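Local coordinates for protein lipid II:glycine glycyltransferase (Staphylococcus aureus, PDB 6SNR) that probably adds the first glycine of the pentaglycine interpeptide bridge to the lysine of lipid II, taking it from glycyl-tRNA, in peptidoglycan synthesis, at residues N167-V181 / R328-M340. Residues are numbered along the deposited sequence; the frame is centred on the assembly and turned at random.
Sequences NRSKVRLALKRGTTV and RDFLPNHHMQYTM
The imidazole of His-335 is held between two layers: Val-181 CG2 sits over the centre of one face, 3.6 Å from the centroid in a CH-pi contact, while Ala-174 O lies off-centre over the opposite face. At the ring's edge ND1 shares a 2.8 Å hydrogen bond with Thr-179 OG1, fixing the ring's rotation. CG of His-335 stands anti to the backbone N (chi1 -162°), which carries the ring out to the turn after helix 165-177. Water 1 extends this polar cluster, hydrogen-bonded to Thr-179 OG1, Ala-174 O and Phe-330 O. The other imidazole, His-334, fits as a knob among Asn-167, Lys-170, Val-171 and Ala-174; Asn-167 OD1 meets its edge in plane, 3.2 Å from CD2. Val-171 CG1 and Leu-175 CD1 pack against the Tyr-338 ring, whose hydroxyl bonds to Asp-156 O. At the C-terminal end of the helix, Arg-177 grips Asp-329 O side-on, with NE at 3.1 Å and NH1 at 2.8 Å. Where the helices meet, buried Ala-174 turns its CB to CB of His-334 at 3.9 Å, with Leu-331 CB at the N-cap of the second helix also against it. The axes of segments 167-177 and 332-340 approach to 8.2 Å and cross at -96°, nearly perpendicular. This is helix-on-helix packing beside the mixed sheet of a FemABX acetyltransferase-like domain, where helix 332-347 leans on strands 226-233 and 302-312 and Val-181 enters edge strand 180-183.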
loop_
_atom_site.group_PDB
_atom_site.type_symbol
_atom_site.label_atom_id
_atom_site.label_comp_id
_atom_site.label_asym_id
_atom_site.label_seq_id
_atom_site.Cartn_x
_atom_site.Cartn_y
_atom_site.Cartn_z
ATOM N N ASN A 167 -10.822 16.078 1.427
ATOM C CA ASN A 167 -9.609 15.486 0.836
ATOM C C ASN A 167 -9.515 15.679 -0.673
ATOM O O ASN A 167 -8.420 15.862 -1.220
ATOM C CB ASN A 167 -9.563 13.971 1.166
ATOM C CG ASN A 167 -8.226 13.369 0.880
ATOM O OD1 ASN A 167 -7.202 13.954 1.200
ATOM N ND2 ASN A 167 -8.229 12.172 0.284
ATOM N N ARG A 168 -10.645 15.657 -1.387
ATOM C CA ARG A 168 -10.627 15.943 -2.816
ATOM C C ARG A 168 -10.027 17.318 -3.056
ATOM O O ARG A 168 -9.238 17.520 -3.999
ATOM C CB ARG A 168 -12.032 15.925 -3.450
ATOM C CG ARG A 168 -12.744 14.599 -3.371
ATOM C CD ARG A 168 -13.879 14.503 -4.352
ATOM N NE ARG A 168 -15.016 15.381 -4.025
ATOM C CZ ARG A 168 -16.055 15.101 -3.237
ATOM N NH1 ARG A 168 -16.214 13.909 -2.630
ATOM N NH2 ARG A 168 -17.022 16.037 -3.085
ATOM N N SER A 169 -10.429 18.276 -2.214
ATOM C CA SER A 169 -9.930 19.626 -2.383
ATOM C C SER A 169 -8.406 19.681 -2.161
ATOM O O SER A 169 -7.687 20.368 -2.897
ATOM C CB SER A 169 -10.649 20.612 -1.458
ATOM O OG SER A 169 -9.901 21.811 -1.395
ATOM N N LYS A 170 -7.919 18.905 -1.193
ATOM C CA LYS A 170 -6.490 18.887 -0.873
ATOM C C LYS A 170 -5.701 18.214 -1.993
ATOM O O LYS A 170 -4.598 18.637 -2.319
ATOM C CB LYS A 170 -6.188 18.149 0.437
ATOM C CG LYS A 170 -6.725 18.766 1.722
ATOM C CD LYS A 170 -5.849 19.838 2.357
ATOM C CE LYS A 170 -6.192 19.966 3.849
ATOM N NZ LYS A 170 -5.825 21.269 4.466
ATOM N N VAL A 171 -6.254 17.147 -2.585
ATOM C CA VAL A 171 -5.611 16.497 -3.721
ATOM C C VAL A 171 -5.482 17.452 -4.922
ATOM O O VAL A 171 -4.436 17.529 -5.542
ATOM C CB VAL A 171 -6.311 15.175 -4.126
ATOM C CG1 VAL A 171 -5.741 14.624 -5.420
ATOM C CG2 VAL A 171 -6.195 14.148 -2.981
ATOM N N ARG A 172 -6.563 18.186 -5.240
ATOM C CA ARG A 172 -6.512 19.121 -6.356
ATOM C C ARG A 172 -5.443 20.178 -6.103
ATOM O O ARG A 172 -4.731 20.539 -7.017
ATOM C CB ARG A 172 -7.882 19.768 -6.576
ATOM C CG ARG A 172 -8.929 18.790 -7.102
ATOM C CD ARG A 172 -10.076 19.496 -7.842
ATOM N NE ARG A 172 -11.145 18.543 -8.115
ATOM C CZ ARG A 172 -12.088 18.210 -7.242
ATOM N NH1 ARG A 172 -12.170 18.823 -6.079
ATOM N NH2 ARG A 172 -13.012 17.307 -7.592
ATOM N N LEU A 173 -5.320 20.651 -4.864
ATOM C CA LEU A 173 -4.263 21.613 -4.521
ATOM C C LEU A 173 -2.894 20.985 -4.687
ATOM O O LEU A 173 -1.986 21.557 -5.256
ATOM C CB LEU A 173 -4.417 22.130 -3.108
ATOM C CG LEU A 173 -5.603 23.072 -2.908
ATOM C CD1 LEU A 173 -5.725 23.397 -1.429
ATOM C CD2 LEU A 173 -5.500 24.333 -3.767
ATOM N N ALA A 174 -2.764 19.748 -4.226
ATOM C CA ALA A 174 -1.485 19.088 -4.346
ATOM C C ALA A 174 -0.987 18.939 -5.785
ATOM O O ALA A 174 0.209 19.082 -6.061
ATOM C CB ALA A 174 -1.572 17.716 -3.662
ATOM N N LEU A 175 -1.902 18.663 -6.695
ATOM C CA LEU A 175 -1.594 18.502 -8.117
ATOM C C LEU A 175 -1.108 19.811 -8.714
ATOM O O LEU A 175 -0.348 19.788 -9.658
ATOM C CB LEU A 175 -2.825 18.031 -8.892
ATOM C CG LEU A 175 -3.342 16.632 -8.571
ATOM C CD1 LEU A 175 -4.712 16.325 -9.194
ATOM C CD2 LEU A 175 -2.273 15.635 -8.999
ATOM N N LYS A 176 -1.528 20.929 -8.117
ATOM C CA LYS A 176 -1.191 22.277 -8.636
ATOM C C LYS A 176 0.016 22.942 -7.987
ATOM O O LYS A 176 0.634 23.803 -8.615
ATOM C CB LYS A 176 -2.387 23.229 -8.480
ATOM C CG LYS A 176 -3.611 22.878 -9.319
ATOM C CD LYS A 176 -4.897 23.396 -8.681
ATOM C CE LYS A 176 -5.044 24.907 -8.802
ATOM N NZ LYS A 176 -5.591 25.274 -10.146
ATOM N N ARG A 177 0.354 22.608 -6.745
ATOM C CA ARG A 177 1.220 23.506 -5.936
ATOM C C ARG A 177 2.703 23.461 -6.282
ATOM O O ARG A 177 3.453 24.381 -5.932
ATOM C CB ARG A 177 0.953 23.369 -4.428
ATOM C CG ARG A 177 -0.486 23.730 -4.066
ATOM C CD ARG A 177 -0.762 24.909 -3.159
ATOM N NE ARG A 177 -0.873 24.475 -1.775
ATOM C CZ ARG A 177 -1.709 24.946 -0.834
ATOM N NH1 ARG A 177 -1.632 24.411 0.383
ATOM N NH2 ARG A 177 -2.618 25.905 -1.054
ATOM N N GLY A 178 3.155 22.419 -6.975
ATOM C CA GLY A 178 4.514 22.418 -7.529
ATOM C C GLY A 178 5.467 21.316 -7.077
ATOM O O GLY A 178 6.653 21.503 -7.103
ATOM N N THR A 179 4.958 20.156 -6.669
ATOM C CA THR A 179 5.854 18.983 -6.478
ATOM C C THR A 179 5.752 18.039 -7.685
ATOM O O THR A 179 4.814 18.127 -8.454
ATOM C CB THR A 179 5.496 18.175 -5.192
ATOM O OG1 THR A 179 4.101 17.828 -5.177
ATOM C CG2 THR A 179 5.851 18.959 -3.921
ATOM N N THR A 180 6.712 17.118 -7.818
ATOM C CA THR A 180 6.633 16.024 -8.783
ATOM C C THR A 180 6.760 14.694 -8.027
ATOM O O THR A 180 7.431 14.610 -6.971
ATOM C CB THR A 180 7.756 16.084 -9.841
ATOM O OG1 THR A 180 9.019 16.137 -9.191
ATOM C CG2 THR A 180 7.620 17.339 -10.693
ATOM N N VAL A 181 6.069 13.693 -8.543
ATOM C CA VAL A 181 6.181 12.326 -7.968
ATOM C C VAL A 181 7.074 11.529 -8.904
ATOM O O VAL A 181 6.794 11.445 -10.100
ATOM C CB VAL A 181 4.807 11.701 -7.810
ATOM C CG1 VAL A 181 4.925 10.339 -7.150
ATOM C CG2 VAL A 181 3.907 12.630 -6.972
ATOM N N ARG A 328 5.242 21.331 4.192
ATOM C CA ARG A 328 3.983 20.567 4.346
ATOM C C ARG A 328 2.843 21.177 3.532
ATOM O O ARG A 328 1.941 20.465 3.107
ATOM C CB ARG A 328 3.536 20.478 5.812
ATOM C CG ARG A 328 4.489 19.810 6.802
ATOM C CD ARG A 328 4.052 20.041 8.258
ATOM N NE ARG A 328 3.912 21.474 8.544
ATOM C CZ ARG A 328 3.640 22.010 9.733
ATOM N NH1 ARG A 328 3.538 23.333 9.842
ATOM N NH2 ARG A 328 3.471 21.249 10.811
ATOM N N ASP A 329 2.873 22.497 3.328
ATOM C CA ASP A 329 1.854 23.192 2.521
ATOM C C ASP A 329 1.823 22.804 1.044
ATOM O O ASP A 329 0.858 23.089 0.348
ATOM C CB ASP A 329 2.017 24.724 2.651
ATOM C CG ASP A 329 1.413 25.277 3.920
ATOM O OD1 ASP A 329 1.105 24.489 4.845
ATOM O OD2 ASP A 329 1.237 26.526 3.990
ATOM N N PHE A 330 2.840 22.087 0.563
ATOM C CA PHE A 330 2.806 21.563 -0.774
ATOM C C PHE A 330 1.997 20.264 -0.842
ATOM O O PHE A 330 1.819 19.745 -1.913
ATOM C CB PHE A 330 4.238 21.300 -1.257
ATOM C CG PHE A 330 4.928 22.529 -1.784
ATOM C CD1 PHE A 330 5.500 23.438 -0.914
ATOM C CD2 PHE A 330 4.951 22.788 -3.152
ATOM C CE1 PHE A 330 6.108 24.591 -1.404
ATOM C CE2 PHE A 330 5.561 23.935 -3.644
ATOM C CZ PHE A 330 6.152 24.824 -2.755
ATOM N N LEU A 331 1.525 19.782 0.300
ATOM C CA LEU A 331 0.693 18.556 0.385
ATOM C C LEU A 331 1.305 17.381 -0.374
ATOM O O LEU A 331 0.628 16.722 -1.170
ATOM C CB LEU A 331 -0.726 18.830 -0.090
ATOM C CG LEU A 331 -1.370 20.022 0.658
ATOM C CD1 LEU A 331 -2.523 20.575 -0.157
ATOM C CD2 LEU A 331 -1.798 19.599 2.054
ATOM N N PRO A 332 2.593 17.101 -0.131
ATOM C CA PRO A 332 3.265 16.023 -0.873
ATOM C C PRO A 332 2.644 14.633 -0.712
ATOM O O PRO A 332 2.591 13.922 -1.712
ATOM C CB PRO A 332 4.689 16.071 -0.350
ATOM C CG PRO A 332 4.522 16.525 1.048
ATOM C CD PRO A 332 3.439 17.593 0.971
ATOM N N ASN A 333 2.178 14.278 0.482
ATOM C CA ASN A 333 1.544 12.948 0.702
ATOM C C ASN A 333 0.279 12.781 -0.125
ATOM O O ASN A 333 -0.005 11.707 -0.636
ATOM C CB ASN A 333 1.230 12.734 2.185
ATOM C CG ASN A 333 2.492 12.694 3.049
ATOM O OD1 ASN A 333 2.624 13.410 4.037
ATOM N ND2 ASN A 333 3.415 11.848 2.677
ATOM N N HIS A 334 -0.490 13.858 -0.306
ATOM C CA HIS A 334 -1.716 13.778 -1.106
ATOM C C HIS A 334 -1.424 13.603 -2.580
ATOM O O HIS A 334 -2.103 12.820 -3.273
ATOM C CB HIS A 334 -2.559 15.069 -0.908
ATOM C CG HIS A 334 -3.024 15.261 0.493
ATOM N ND1 HIS A 334 -2.192 15.702 1.498
ATOM C CD2 HIS A 334 -4.224 15.052 1.071
ATOM C CE1 HIS A 334 -2.870 15.766 2.625
ATOM N NE2 HIS A 334 -4.108 15.380 2.386
ATOM N N HIS A 335 -0.378 14.284 -3.061
ATOM C CA HIS A 335 0.087 14.109 -4.420
ATOM C C HIS A 335 0.563 12.665 -4.649
ATOM O O HIS A 335 0.142 11.995 -5.606
ATOM C CB HIS A 335 1.224 15.105 -4.716
ATOM C CG HIS A 335 1.465 15.308 -6.165
ATOM N ND1 HIS A 335 2.503 16.086 -6.656
ATOM C CD2 HIS A 335 0.840 14.799 -7.241
ATOM C CE1 HIS A 335 2.500 16.035 -7.968
ATOM N NE2 HIS A 335 1.493 15.274 -8.351
ATOM N N MET A 336 1.381 12.217 -3.690
ATOM C CA MET A 336 1.916 10.834 -3.677
ATOM C C MET A 336 0.834 9.752 -3.747
ATOM O O MET A 336 0.883 8.875 -4.657
ATOM C CB MET A 336 2.776 10.591 -2.431
ATOM C CG MET A 336 3.786 9.465 -2.629
ATOM S SD MET A 336 4.869 9.374 -1.189
ATOM C CE MET A 336 3.821 9.052 0.183
ATOM N N GLN A 337 -0.159 9.864 -2.881
ATOM C CA GLN A 337 -1.255 8.843 -2.835
ATOM C C GLN A 337 -1.992 8.739 -4.154
ATOM O O GLN A 337 -2.180 7.646 -4.697
ATOM C CB GLN A 337 -2.257 9.092 -1.731
ATOM C CG GLN A 337 -1.728 8.815 -0.340
ATOM C CD GLN A 337 -1.392 7.341 -0.112
ATOM O OE1 GLN A 337 -1.879 6.456 -0.837
ATOM N NE2 GLN A 337 -0.597 7.077 0.930
ATOM N N TYR A 338 -2.447 9.867 -4.690
ATOM C CA TYR A 338 -3.228 9.829 -5.907
ATOM C C TYR A 338 -2.401 9.302 -7.088
ATOM O O TYR A 338 -2.894 8.539 -7.908
ATOM C CB TYR A 338 -3.778 11.262 -6.171
ATOM C CG TYR A 338 -4.679 11.405 -7.388
ATOM C CD1 TYR A 338 -5.849 10.671 -7.505
ATOM C CD2 TYR A 338 -4.410 12.351 -8.381
ATOM C CE1 TYR A 338 -6.724 10.826 -8.581
ATOM C CE2 TYR A 338 -5.286 12.518 -9.465
ATOM C CZ TYR A 338 -6.431 11.746 -9.552
ATOM O OH TYR A 338 -7.322 11.886 -10.607
ATOM N N THR A 339 -1.136 9.741 -7.188
ATOM C CA THR A 339 -0.206 9.268 -8.224
ATOM C C THR A 339 -0.027 7.728 -8.146
ATOM O O THR A 339 -0.052 7.055 -9.185
ATOM C CB THR A 339 1.144 9.983 -8.145
ATOM O OG1 THR A 339 0.925 11.403 -8.304
ATOM C CG2 THR A 339 2.010 9.523 -9.243
ATOM N N MET A 340 0.104 7.223 -6.923
ATOM C CA MET A 340 0.366 5.784 -6.718
ATOM C C MET A 340 -0.858 4.967 -7.077
ATOM O O MET A 340 -0.733 3.879 -7.670
ATOM C CB MET A 340 0.849 5.468 -5.283
ATOM C CG MET A 340 2.279 5.941 -5.037
ATOM S SD MET A 340 2.958 5.421 -3.462
ATOM C CE MET A 340 1.804 6.139 -2.342
HETATM O O HOH W 1 2.473 19.770 -4.609
#